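Long-range contacts in KmHsv2 (Kluyveromyces marxianus, PDB 3VU4), which is a seven-bladed beta-propeller protein of the PROPPIN family, probably binding phosphoinositides at membranes, as its relatives do, in a protein-transport role linked to autophagy: residues A[190-194]-A[220-224]; A[209-213]-A[243-248]; A[194-200]-A[212-216]; A[231-235]-A[290-294]. All coordinates share one frame; numbering follows the deposited sequence.

All four contacts involve one four-stranded propeller blade, strands 198-203, 209-214, 219-224 and 230-235. Interaction 1 joins its third strand to the end of the preceding blade, interaction 3 lies within its first hairpin, and interactions 2 and 4 join it to the following blade. Interactions 1, 2 and 3 touch, with centres about 10 to 11 Å apart; interaction 4, centred about 13 Å from interactions 1 and 2 and 16 Å from interaction 3, touches interaction 1 through R221 and E233. Along the chain, interaction 3 is nested inside interaction 1, and interaction 4 crosses interaction 2. Interactions 1 and 3 share H194 and one sulfate, consistent with an anion pocket at this blade's edge.

Interaction 1. Residues A[190-194]-A[220-224]; sequences LIKAH and IRVFK. With SO4 (sulfate ion), chain E.
NH1 of R221 lies between A193 O, 2.6 Å away, and a sulfate ion, to whose O1 it gives a nearly straight hydrogen bond (3.1 Å, 175°). The sulfate oxygen sits in the guanidinium plane, at its edge, whereas A193 O meets the group obliquely. H194 holds the same ion from the other segment: its ND1 donates to sulfate O2, close to the imidazole plane and equally straight, and its NE2 is hydrogen-bonded to T212 OG1. With its ring bonded edge-on to the sulfate, H194 has one face turned to R221 NH1, and the two flat groups are inclined by 50°. The arginine chain is extended from CG to NE, which carries its head across to 190-194, and NE forms a salt bridge with E233. Farther along the strand the contact turns apolar. The CG2 branch of I191, set anti to the backbone N, lies over one face of the F223 ring, 3.7 Å from its centroid and only 22° off the normal: a CH-pi contact. A193 CB touches CE1 of F223 (3.7 Å). The chain bends past F223 through an inverse gamma turn centred on K192. Two neighbouring blades thus close over a phenylalanine at one end and share an anion at the other; the sulfate probably comes from the crystallisation liquor, but its site is consistent with a phosphoinositide phosphate pocket of the PROPPIN beta-propeller.

Interaction 2. Residues A[209-213]-A[243-248]; sequences MVATC and VVDMKW
M209 and W248 make the aromatic part of this contact. The methionine chain, bent at chi3 (-67°), crosses the indole at about a right angle and brings CE to 3.6 Å from CZ3. Its SD lies 5.2 Å from the centroid of the six-membered ring, 60° off the normal, an oblique Met-aromatic contact. Mostly apolar packing fills the rest. A211 CB touches W248 CZ2 at 3.7 Å, and the edge of the indole is turned to the A211 backbone nitrogen. M246, with CG anti to its backbone N (chi1 170°), sends CE alongside A211, 3.7 Å from A211 O, and on to C213 SG. That sulfur also faces V243 CG2 at 4.3 Å. Polar groups look to other partners: W248 NE1 bonds to R202 O, and D245 OD2 receives K247 NZ through its syn lone pair while OD1 makes a salt bridge with R202. V244 and D245 form a classic beta bulge opposite V258. The two strands, second of one blade and first of the next, run nearly antiparallel with their axes 8.9 Å apart, too far to share a sheet. Blade-to-blade cohesion here therefore rests on sulfur, methyl and indole surfaces buried near the middle of the propeller.

Interaction 3. Residues A[194-200]-A[212-216]; sequences HTNPIKM and TCSQD. With SO4 (sulfate ion), chain E.
H194 NE2 and T212 OG1 are hydrogen-bonded at 2.8 Å, at the open end of the first hairpin of this propeller blade. The imidazole, met by T212 at its edge, is tightly packed: NE2 to T212 and ND1 to the sulfate fix its rotation, and the C213-S214 backbone covers one face. Strands 198-200 and 212-214 then pair antiparallel: K199 N donates to C213 O at 2.8 Å, in the carbonyl plane and on a lone pair. The register slips by one between I198 and M200, a beta bulge, and the return bond from C213 N to M200 O is weak. C213 SG, buried like M200, touches K199 CB (3.7 Å) and M200 CG (3.8 Å). The outer side is looser. P197 O takes Q215 N end-on (3.1 Å), and the Q215 chain, bent at chi2 (-85°), crosses K199 at about a right angle, with OE1 3.5 Å from K199 CD. A water joins K199 O to Q215 NE2, the latter bond weak. The 194-197 turn wraps the sulfate: T195 N donates to O1, and S214 OG approaches from the facing strand with a hydrogen bond to O3. That same O3 accepts N196 N at 3.0 Å.

Interaction 4. Residues A[231-235]-A[290-294]; sequences VREFR and QSEWS
R235 and E292 lie side by side and point the same way, their guanidinium and carboxylate planes 77° apart. E292 OE1 meets the arginine obliquely, and the salt bridge from R235 NE is long, 3.5 Å. The first torsion of R235, with CG anti to the carbonyl carbon, sets CG alongside E292, and the bends at chi2 and chi3 then turn NE toward OE1. The backbones are joined by one nearly straight bond, R235 N to E292 O (2.7 Å, 167°). The same carbonyl oxygen receives a CA-H contact from F234. The F234 ring turns its edge to the loop: S291 O lies in the ring plane, 3.5 Å from CD1, while the ring also meets F267 of the next blade. F234 and R235 open the FRRG sequence that marks PROPPINs, in which such arginines serve phosphoinositide binding. Residues 290-294 belong to the long excursion leading to strand 296-299 of the following blade. An ST turn shapes this loop, S291 OG accepting W293 N at 3.0 Å. W293 swings back so that its CD1 comes 3.6 Å from R235 O and close to R235 CB, and one face of its indole, over its centre, is covered by E292 CG. A water links R235 O to S294 N. At the other end R232 and Q290 lie at a slant, guanidinium and amide 38° apart, with Q290 OE1 over one guanidinium face, 3.6 Å from NH2. Their stronger polar partners lie in the next blade: I269 O takes R232 NE, and E268 takes Q290 NE2.

Interaction 1. Residues A[190-194]-A[220-224]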
loop_
_atom_site.group_PDB
_atom_site.type_symbol
_atom_site.label_atom_id
_atom_site.label_comp_id
_atom_site.label_asym_id
_atom_site.label_seq_id
_atom_site.Cartn_x
_atom_site.Cartn_y
_atom_site.Cartn_z
ATOM N N LEU A 190 -12.049 -12.341 12.525
ATOM C CA LEU A 190 -13.108 -11.623 11.846
ATOM C C LEU A 190 -13.359 -10.289 12.535
ATOM O O LEU A 190 -13.579 -10.249 13.742
ATOM C CB LEU A 190 -14.360 -12.491 11.865
ATOM C CG LEU A 190 -15.686 -11.999 11.304
ATOM C CD1 LEU A 190 -16.618 -13.195 11.146
ATOM C CD2 LEU A 190 -16.287 -10.938 12.231
ATOM N N ILE A 191 -13.333 -9.196 11.772
ATOM C CA ILE A 191 -13.544 -7.880 12.362
ATOM C C ILE A 191 -14.609 -7.041 11.678
ATOM O O ILE A 191 -14.556 -6.816 10.466
ATOM C CB ILE A 191 -12.256 -7.036 12.347
ATOM C CG1 ILE A 191 -11.079 -7.857 12.848
ATOM C CG2 ILE A 191 -12.439 -5.808 13.228
ATOM C CD1 ILE A 191 -9.734 -7.232 12.542
ATOM N N LYS A 192 -15.575 -6.573 12.456
ATOM C CA LYS A 192 -16.608 -5.707 11.919
ATOM C C LYS A 192 -16.071 -4.286 12.048
ATOM O O LYS A 192 -16.519 -3.514 12.897
ATOM C CB LYS A 192 -17.889 -5.850 12.718
ATOM C CG LYS A 192 -18.578 -7.170 12.528
ATOM C CD LYS A 192 -19.961 -7.098 13.110
ATOM C CE LYS A 192 -20.756 -8.346 12.808
ATOM N NZ LYS A 192 -22.099 -8.220 13.450
ATOM N N ALA A 193 -15.104 -3.962 11.190
ATOM C CA ALA A 193 -14.430 -2.662 11.168
ATOM C C ALA A 193 -15.305 -1.428 10.948
ATOM O O ALA A 193 -15.184 -0.458 11.690
ATOM C CB ALA A 193 -13.307 -2.683 10.133
ATOM N N HIS A 194 -16.171 -1.445 9.937
ATOM C CA HIS A 194 -17.011 -0.279 9.681
ATOM C C HIS A 194 -18.457 -0.611 9.381
ATOM O O HIS A 194 -18.798 -1.747 9.074
ATOM C CB HIS A 194 -16.455 0.526 8.513
ATOM C CG HIS A 194 -15.058 1.014 8.724
ATOM N ND1 HIS A 194 -14.771 2.309 9.106
ATOM C CD2 HIS A 194 -13.866 0.382 8.601
ATOM C CE1 HIS A 194 -13.460 2.451 9.208
ATOM N NE2 HIS A 194 -12.887 1.298 8.908
ATOM N N ILE A 220 -10.661 6.459 10.782
ATOM C CA ILE A 220 -9.667 5.488 10.349
ATOM C C ILE A 220 -9.422 4.607 11.594
ATOM O O ILE A 220 -9.293 5.122 12.711
ATOM C CB ILE A 220 -8.352 6.164 9.917
ATOM C CG1 ILE A 220 -8.580 6.993 8.651
ATOM C CG2 ILE A 220 -7.283 5.107 9.653
ATOM C CD1 ILE A 220 -7.351 7.737 8.157
ATOM N N ARG A 221 -9.391 3.288 11.415
ATOM C CA ARG A 221 -9.192 2.378 12.539
ATOM C C ARG A 221 -8.005 1.446 12.384
ATOM O O ARG A 221 -7.631 1.065 11.270
ATOM C CB ARG A 221 -10.444 1.531 12.782
ATOM C CG ARG A 221 -11.682 2.345 13.091
ATOM C CD ARG A 221 -12.834 1.485 13.599
ATOM N NE ARG A 221 -13.905 2.324 14.128
ATOM C CZ ARG A 221 -15.038 2.611 13.486
ATOM N NH1 ARG A 221 -15.280 2.114 12.275
ATOM N NH2 ARG A 221 -15.916 3.436 14.039
ATOM N N VAL A 222 -7.413 1.078 13.517
ATOM C CA VAL A 222 -6.282 0.174 13.508
ATOM C C VAL A 222 -6.580 -0.978 14.444
ATOM O O VAL A 222 -6.935 -0.755 15.604
ATOM C CB VAL A 222 -4.998 0.869 13.973
ATOM C CG1 VAL A 222 -3.826 -0.079 13.807
ATOM C CG2 VAL A 222 -4.768 2.142 13.183
ATOM N N PHE A 223 -6.440 -2.203 13.940
ATOM C CA PHE A 223 -6.692 -3.407 14.728
ATOM C C PHE A 223 -5.470 -4.314 14.752
ATOM O O PHE A 223 -4.630 -4.252 13.852
ATOM C CB PHE A 223 -7.853 -4.238 14.147
ATOM C CG PHE A 223 -9.131 -3.463 13.914
ATOM C CD1 PHE A 223 -9.308 -2.707 12.751
ATOM C CD2 PHE A 223 -10.167 -3.506 14.847
ATOM C CE1 PHE A 223 -10.500 -2.009 12.518
ATOM C CE2 PHE A 223 -11.366 -2.811 14.625
ATOM C CZ PHE A 223 -11.531 -2.061 13.458
ATOM N N LYS A 224 -5.378 -5.155 15.793
ATOM C CA LYS A 224 -4.298 -6.142 15.905
ATOM C C LYS A 224 -4.756 -7.266 14.992
ATOM O O LYS A 224 -5.915 -7.675 15.061
ATOM C CB LYS A 224 -4.204 -6.732 17.307
ATOM C CG LYS A 224 -3.630 -5.862 18.396
ATOM C CD LYS A 224 -3.663 -6.665 19.697
ATOM C CE LYS A 224 -3.214 -5.851 20.899
ATOM N NZ LYS A 224 -3.625 -6.507 22.181
HETATM S S SO4 E . -18.024 3.917 9.708
HETATM O O1 SO4 E . -17.841 2.803 10.658
HETATM O O2 SO4 E . -16.764 4.675 9.616
HETATM O O3 SO4 E . -18.371 3.402 8.369
HETATM O O4 SO4 E . -19.124 4.776 10.186
#

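Interaction 2. Residues A[209-213]-A[243-248]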
loop_
_atom_site.group_PDB
_atom_site.type_symbol
_atom_site.label_atom_id
_atom_site.label_comp_id
_atom_site.label_asym_id
_atom_site.label_seq_id
_atom_site.Cartn_x
_atom_site.Cartn_y
_atom_site.Cartn_z
ATOM N N MET A 209 -0.608 -5.537 12.587
ATOM C CA MET A 209 -1.697 -4.562 12.660
ATOM C C MET A 209 -2.263 -4.293 11.273
ATOM O O MET A 209 -1.570 -4.448 10.263
ATOM C CB MET A 209 -1.219 -3.243 13.280
ATOM C CG MET A 209 -0.888 -3.331 14.764
ATOM S SD MET A 209 -0.558 -1.712 15.506
ATOM C CE MET A 209 1.036 -1.228 14.665
ATOM N N VAL A 210 -3.528 -3.909 11.215
ATOM C CA VAL A 210 -4.146 -3.601 9.934
ATOM C C VAL A 210 -4.958 -2.318 10.074
ATOM O O VAL A 210 -5.745 -2.182 11.006
ATOM C CB VAL A 210 -5.055 -4.746 9.447
ATOM C CG1 VAL A 210 -6.168 -5.011 10.456
ATOM C CG2 VAL A 210 -5.621 -4.401 8.086
ATOM N N ALA A 211 -4.742 -1.367 9.167
ATOM C CA ALA A 211 -5.470 -0.100 9.213
ATOM C C ALA A 211 -6.620 -0.143 8.215
ATOM O O ALA A 211 -6.463 -0.638 7.089
ATOM C CB ALA A 211 -4.530 1.063 8.886
ATOM N N THR A 212 -7.776 0.359 8.628
ATOM C CA THR A 212 -8.945 0.364 7.753
ATOM C C THR A 212 -9.622 1.724 7.712
ATOM O O THR A 212 -9.457 2.559 8.600
ATOM C CB THR A 212 -10.012 -0.680 8.202
ATOM O OG1 THR A 212 -10.639 -0.246 9.417
ATOM C CG2 THR A 212 -9.369 -2.033 8.438
ATOM N N CYS A 213 -10.383 1.946 6.659
ATOM C CA CYS A 213 -11.123 3.186 6.526
ATOM C C CYS A 213 -12.259 2.914 5.572
ATOM O O CYS A 213 -12.119 2.100 4.660
ATOM C CB CYS A 213 -10.235 4.305 5.988
ATOM S SG CYS A 213 -9.742 4.086 4.296
ATOM N N VAL A 243 -10.123 8.954 0.330
ATOM C CA VAL A 243 -8.764 8.522 0.554
ATOM C C VAL A 243 -8.254 7.889 -0.739
ATOM O O VAL A 243 -8.956 7.098 -1.367
ATOM C CB VAL A 243 -8.718 7.482 1.686
ATOM C CG1 VAL A 243 -7.302 6.950 1.853
ATOM C CG2 VAL A 243 -9.237 8.101 2.976
ATOM N N VAL A 244 -7.039 8.239 -1.142
ATOM C CA VAL A 244 -6.456 7.688 -2.361
ATOM C C VAL A 244 -5.460 6.606 -1.978
ATOM O O VAL A 244 -5.339 5.585 -2.654
ATOM C CB VAL A 244 -5.750 8.789 -3.187
ATOM C CG1 VAL A 244 -5.041 8.186 -4.379
ATOM C CG2 VAL A 244 -6.776 9.805 -3.656
ATOM N N ASP A 245 -4.739 6.827 -0.890
ATOM C CA ASP A 245 -3.793 5.826 -0.432
ATOM C C ASP A 245 -3.464 6.016 1.047
ATOM O O ASP A 245 -3.606 7.109 1.608
ATOM C CB ASP A 245 -2.524 5.840 -1.288
ATOM C CG ASP A 245 -1.753 4.525 -1.200
ATOM O OD1 ASP A 245 -2.278 3.572 -0.578
ATOM O OD2 ASP A 245 -0.629 4.441 -1.758
ATOM N N MET A 246 -3.037 4.924 1.667
ATOM C CA MET A 246 -2.716 4.902 3.084
ATOM C C MET A 246 -1.591 3.898 3.254
ATOM O O MET A 246 -1.724 2.745 2.853
ATOM C CB MET A 246 -3.966 4.483 3.851
ATOM C CG MET A 246 -3.770 4.182 5.296
ATOM S SD MET A 246 -5.372 4.196 6.115
ATOM C CE MET A 246 -6.095 2.670 5.506
ATOM N N LYS A 247 -0.479 4.354 3.829
ATOM C CA LYS A 247 0.704 3.515 4.028
ATOM C C LYS A 247 1.341 3.700 5.423
ATOM O O LYS A 247 1.228 4.769 6.035
ATOM C CB LYS A 247 1.711 3.830 2.928
ATOM C CG LYS A 247 1.880 2.752 1.883
ATOM C CD LYS A 247 0.563 2.209 1.374
ATOM C CE LYS A 247 0.780 1.276 0.190
ATOM N NZ LYS A 247 1.328 1.980 -1.017
ATOM N N TRP A 248 2.006 2.651 5.911
ATOM C CA TRP A 248 2.641 2.636 7.241
ATOM C C TRP A 248 4.136 2.942 7.216
ATOM O O TRP A 248 4.840 2.519 6.300
ATOM C CB TRP A 248 2.492 1.256 7.892
ATOM C CG TRP A 248 1.104 0.822 8.320
ATOM C CD1 TRP A 248 0.136 0.246 7.539
ATOM C CD2 TRP A 248 0.593 0.811 9.662
ATOM N NE1 TRP A 248 -0.937 -0.134 8.312
ATOM C CE2 TRP A 248 -0.686 0.203 9.619
ATOM C CE3 TRP A 248 1.093 1.258 10.895
ATOM C CZ2 TRP A 248 -1.471 0.018 10.768
ATOM C CZ3 TRP A 248 0.315 1.080 12.036
ATOM C CH2 TRP A 248 -0.957 0.466 11.963
#

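Interaction 3. Residues A[194-200]-A[212-216]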
loop_
_atom_site.group_PDB
_atom_site.type_symbol
_atom_site.label_atom_id
_atom_site.label_comp_id
_atom_site.label_asym_id
_atom_site.label_seq_id
_atom_site.Cartn_x
_atom_site.Cartn_y
_atom_site.Cartn_z
ATOM N N HIS A 194 -16.171 -1.445 9.937
ATOM C CA HIS A 194 -17.011 -0.279 9.681
ATOM C C HIS A 194 -18.457 -0.611 9.381
ATOM O O HIS A 194 -18.798 -1.747 9.074
ATOM C CB HIS A 194 -16.455 0.526 8.513
ATOM C CG HIS A 194 -15.058 1.014 8.724
ATOM N ND1 HIS A 194 -14.771 2.309 9.106
ATOM C CD2 HIS A 194 -13.866 0.382 8.601
ATOM C CE1 HIS A 194 -13.460 2.451 9.208
ATOM N NE2 HIS A 194 -12.887 1.298 8.908
ATOM N N THR A 195 -19.298 0.408 9.472
ATOM C CA THR A 195 -20.714 0.293 9.187
ATOM C C THR A 195 -20.916 0.433 7.685
ATOM O O THR A 195 -21.748 -0.242 7.085
ATOM C CB THR A 195 -21.499 1.407 9.876
ATOM O OG1 THR A 195 -21.400 1.240 11.294
ATOM C CG2 THR A 195 -22.959 1.379 9.453
ATOM N N ASN A 196 -20.152 1.324 7.077
ATOM C CA ASN A 196 -20.255 1.537 5.648
ATOM C C ASN A 196 -19.233 0.683 4.930
ATOM O O ASN A 196 -18.355 0.100 5.562
ATOM C CB ASN A 196 -20.039 3.010 5.334
ATOM C CG ASN A 196 -21.098 3.878 5.960
ATOM O OD1 ASN A 196 -22.297 3.678 5.738
ATOM N ND2 ASN A 196 -20.669 4.848 6.757
ATOM N N PRO A 197 -19.342 0.581 3.599
ATOM C CA PRO A 197 -18.387 -0.232 2.846
ATOM C C PRO A 197 -16.949 0.220 3.061
ATOM O O PRO A 197 -16.665 1.418 3.081
ATOM C CB PRO A 197 -18.842 -0.039 1.398
ATOM C CG PRO A 197 -20.310 0.111 1.535
ATOM C CD PRO A 197 -20.445 1.034 2.731
ATOM N N ILE A 198 -16.044 -0.738 3.215
ATOM C CA ILE A 198 -14.641 -0.426 3.405
ATOM C C ILE A 198 -14.000 0.126 2.131
ATOM O O ILE A 198 -14.184 -0.407 1.025
ATOM C CB ILE A 198 -13.860 -1.675 3.862
ATOM C CG1 ILE A 198 -14.073 -1.885 5.367
ATOM C CG2 ILE A 198 -12.375 -1.535 3.520
ATOM C CD1 ILE A 198 -13.480 -3.164 5.891
ATOM N N LYS A 199 -13.240 1.202 2.301
ATOM C CA LYS A 199 -12.547 1.839 1.195
ATOM C C LYS A 199 -11.291 1.050 0.843
ATOM O O LYS A 199 -11.072 0.703 -0.322
ATOM C CB LYS A 199 -12.184 3.277 1.571
ATOM C CG LYS A 199 -11.440 4.047 0.484
ATOM C CD LYS A 199 -12.199 4.020 -0.821
ATOM C CE LYS A 199 -11.537 4.900 -1.860
ATOM N NZ LYS A 199 -12.107 4.619 -3.205
ATOM N N MET A 200 -10.472 0.773 1.852
ATOM C CA MET A 200 -9.237 0.011 1.667
ATOM C C MET A 200 -8.691 -0.445 3.013
ATOM O O MET A 200 -9.038 0.128 4.048
ATOM C CB MET A 200 -8.173 0.865 0.982
ATOM C CG MET A 200 -7.772 2.089 1.778
ATOM S SD MET A 200 -6.421 2.992 1.011
ATOM C CE MET A 200 -7.354 4.101 0.001
ATOM N N THR A 212 -7.776 0.359 8.628
ATOM C CA THR A 212 -8.945 0.364 7.753
ATOM C C THR A 212 -9.622 1.724 7.712
ATOM O O THR A 212 -9.457 2.559 8.600
ATOM C CB THR A 212 -10.012 -0.680 8.202
ATOM O OG1 THR A 212 -10.639 -0.246 9.417
ATOM C CG2 THR A 212 -9.369 -2.033 8.438
ATOM N N CYS A 213 -10.383 1.946 6.659
ATOM C CA CYS A 213 -11.123 3.186 6.526
ATOM C C CYS A 213 -12.259 2.914 5.572
ATOM O O CYS A 213 -12.119 2.100 4.660
ATOM C CB CYS A 213 -10.235 4.305 5.988
ATOM S SG CYS A 213 -9.742 4.086 4.296
ATOM N N SER A 214 -13.393 3.564 5.799
ATOM C CA SER A 214 -14.535 3.370 4.926
ATOM C C SER A 214 -14.635 4.480 3.894
ATOM O O SER A 214 -13.826 5.406 3.882
ATOM C CB SER A 214 -15.832 3.302 5.726
ATOM O OG SER A 214 -16.117 4.510 6.369
ATOM N N GLN A 215 -15.643 4.351 3.027
ATOM C CA GLN A 215 -15.942 5.290 1.942
ATOM C C GLN A 215 -16.524 6.557 2.548
ATOM O O GLN A 215 -17.531 6.498 3.273
ATOM C CB GLN A 215 -16.975 4.664 0.973
ATOM C CG GLN A 215 -16.663 3.255 0.355
ATOM C CD GLN A 215 -15.787 3.257 -0.939
ATOM O OE1 GLN A 215 -15.590 4.299 -1.594
ATOM N NE2 GLN A 215 -15.284 2.068 -1.312
ATOM N N ASP A 216 -15.911 7.692 2.213
ATOM C CA ASP A 216 -16.330 8.988 2.740
ATOM C C ASP A 216 -16.497 8.832 4.256
ATOM O O ASP A 216 -17.528 9.186 4.817
ATOM C CB ASP A 216 -17.673 9.465 2.070
HETATM S S SO4 E . -18.024 3.917 9.708
HETATM O O1 SO4 E . -17.841 2.803 10.658
HETATM O O2 SO4 E . -16.764 4.675 9.616
HETATM O O3 SO4 E . -18.371 3.402 8.369
HETATM O O4 SO4 E . -19.124 4.776 10.186
HETATM O O HOH W 1 -13.412 0.324 -2.519
#

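Interaction 4. Residues A[231-235]-A[290-294]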
loop_
_atom_site.group_PDB
_atom_site.type_symbol
_atom_site.label_atom_id
_atom_site.label_comp_id
_atom_site.label_asym_id
_atom_site.label_seq_id
_atom_site.Cartn_x
_atom_site.Cartn_y
_atom_site.Cartn_z
ATOM N N VAL A 231 -7.120 -1.124 18.367
ATOM C CA VAL A 231 -5.970 -0.540 19.032
ATOM C C VAL A 231 -5.910 0.989 18.922
ATOM O O VAL A 231 -5.476 1.662 19.851
ATOM C CB VAL A 231 -4.692 -1.159 18.449
ATOM C CG1 VAL A 231 -3.471 -0.497 19.032
ATOM C CG2 VAL A 231 -4.678 -2.640 18.745
ATOM N N ARG A 232 -6.335 1.534 17.782
ATOM C CA ARG A 232 -6.319 2.981 17.564
ATOM C C ARG A 232 -7.488 3.454 16.704
ATOM O O ARG A 232 -8.039 2.700 15.893
ATOM C CB ARG A 232 -5.030 3.399 16.865
ATOM C CG ARG A 232 -3.773 3.099 17.620
ATOM C CD ARG A 232 -3.443 4.196 18.602
ATOM N NE ARG A 232 -2.215 3.879 19.318
ATOM C CZ ARG A 232 -2.164 3.572 20.608
ATOM N NH1 ARG A 232 -3.277 3.546 21.327
ATOM N NH2 ARG A 232 -1.004 3.289 21.173
ATOM N N GLU A 233 -7.852 4.715 16.884
ATOM C CA GLU A 233 -8.914 5.307 16.099
ATOM C C GLU A 233 -8.542 6.774 15.876
ATOM O O GLU A 233 -8.154 7.475 16.813
ATOM C CB GLU A 233 -10.278 5.183 16.799
ATOM C CG GLU A 233 -11.433 5.180 15.804
ATOM C CD GLU A 233 -12.811 4.948 16.425
ATOM O OE1 GLU A 233 -13.395 5.904 16.978
ATOM O OE2 GLU A 233 -13.316 3.808 16.354
ATOM N N PHE A 234 -8.628 7.212 14.622
ATOM C CA PHE A 234 -8.310 8.588 14.265
ATOM C C PHE A 234 -9.489 9.237 13.549
ATOM O O PHE A 234 -10.219 8.575 12.820
ATOM C CB PHE A 234 -7.089 8.615 13.353
ATOM C CG PHE A 234 -5.898 7.913 13.917
ATOM C CD1 PHE A 234 -5.173 8.473 14.960
ATOM C CD2 PHE A 234 -5.490 6.689 13.398
ATOM C CE1 PHE A 234 -4.054 7.824 15.481
ATOM C CE2 PHE A 234 -4.372 6.030 13.910
ATOM C CZ PHE A 234 -3.652 6.602 14.954
ATOM N N ARG A 235 -9.672 10.533 13.757
ATOM C CA ARG A 235 -10.755 11.262 13.111
ATOM C C ARG A 235 -10.109 12.100 12.030
ATOM O O ARG A 235 -9.108 12.760 12.275
ATOM C CB ARG A 235 -11.450 12.169 14.116
ATOM C CG ARG A 235 -11.792 11.463 15.411
ATOM C CD ARG A 235 -13.147 10.813 15.351
ATOM N NE ARG A 235 -14.168 11.720 15.864
ATOM C CZ ARG A 235 -15.472 11.464 15.849
ATOM N NH1 ARG A 235 -15.922 10.321 15.341
ATOM N NH2 ARG A 235 -16.322 12.352 16.352
ATOM N N GLN A 290 -1.260 9.348 22.005
ATOM C CA GLN A 290 -1.618 9.494 20.600
ATOM C C GLN A 290 -2.857 10.335 20.342
ATOM O O GLN A 290 -3.941 10.048 20.846
ATOM C CB GLN A 290 -1.772 8.115 19.962
ATOM C CG GLN A 290 -0.439 7.401 19.770
ATOM C CD GLN A 290 0.360 7.294 21.068
ATOM O OE1 GLN A 290 -0.052 6.606 22.010
ATOM N NE2 GLN A 290 1.502 7.982 21.124
ATOM N N SER A 291 -2.675 11.386 19.551
ATOM C CA SER A 291 -3.768 12.277 19.199
ATOM C C SER A 291 -4.804 11.561 18.358
ATOM O O SER A 291 -4.496 10.635 17.603
ATOM C CB SER A 291 -3.261 13.478 18.408
ATOM O OG SER A 291 -4.357 14.242 17.936
ATOM N N GLU A 292 -6.037 12.018 18.488
ATOM C CA GLU A 292 -7.151 11.458 17.754
ATOM C C GLU A 292 -7.176 12.019 16.321
ATOM O O GLU A 292 -7.870 11.496 15.452
ATOM C CB GLU A 292 -8.435 11.765 18.537
ATOM C CG GLU A 292 -9.605 12.341 17.770
ATOM C CD GLU A 292 -10.813 12.627 18.682
ATOM O OE1 GLU A 292 -11.853 13.102 18.163
ATOM O OE2 GLU A 292 -10.715 12.375 19.914
ATOM N N TRP A 293 -6.383 13.059 16.080
ATOM C CA TRP A 293 -6.311 13.700 14.766
ATOM C C TRP A 293 -4.912 13.635 14.141
ATOM O O TRP A 293 -3.945 13.207 14.772
ATOM C CB TRP A 293 -6.726 15.175 14.871
ATOM C CG TRP A 293 -8.079 15.385 15.484
ATOM C CD1 TRP A 293 -9.292 15.235 14.872
ATOM C CD2 TRP A 293 -8.362 15.744 16.846
ATOM N NE1 TRP A 293 -10.308 15.477 15.765
ATOM C CE2 TRP A 293 -9.768 15.793 16.982
ATOM C CE3 TRP A 293 -7.564 16.028 17.964
ATOM C CZ2 TRP A 293 -10.395 16.113 18.195
ATOM C CZ3 TRP A 293 -8.190 16.347 19.171
ATOM C CH2 TRP A 293 -9.594 16.387 19.271
ATOM N N SER A 294 -4.832 14.074 12.890
ATOM C CA SER A 294 -3.587 14.113 12.138
ATOM C C SER A 294 -2.495 14.947 12.835
ATOM O O SER A 294 -2.773 16.000 13.409
ATOM C CB SER A 294 -3.861 14.703 10.756
ATOM O OG SER A 294 -2.659 14.891 10.026
HETATM O O HOH W 2 -7.452 14.448 11.500
#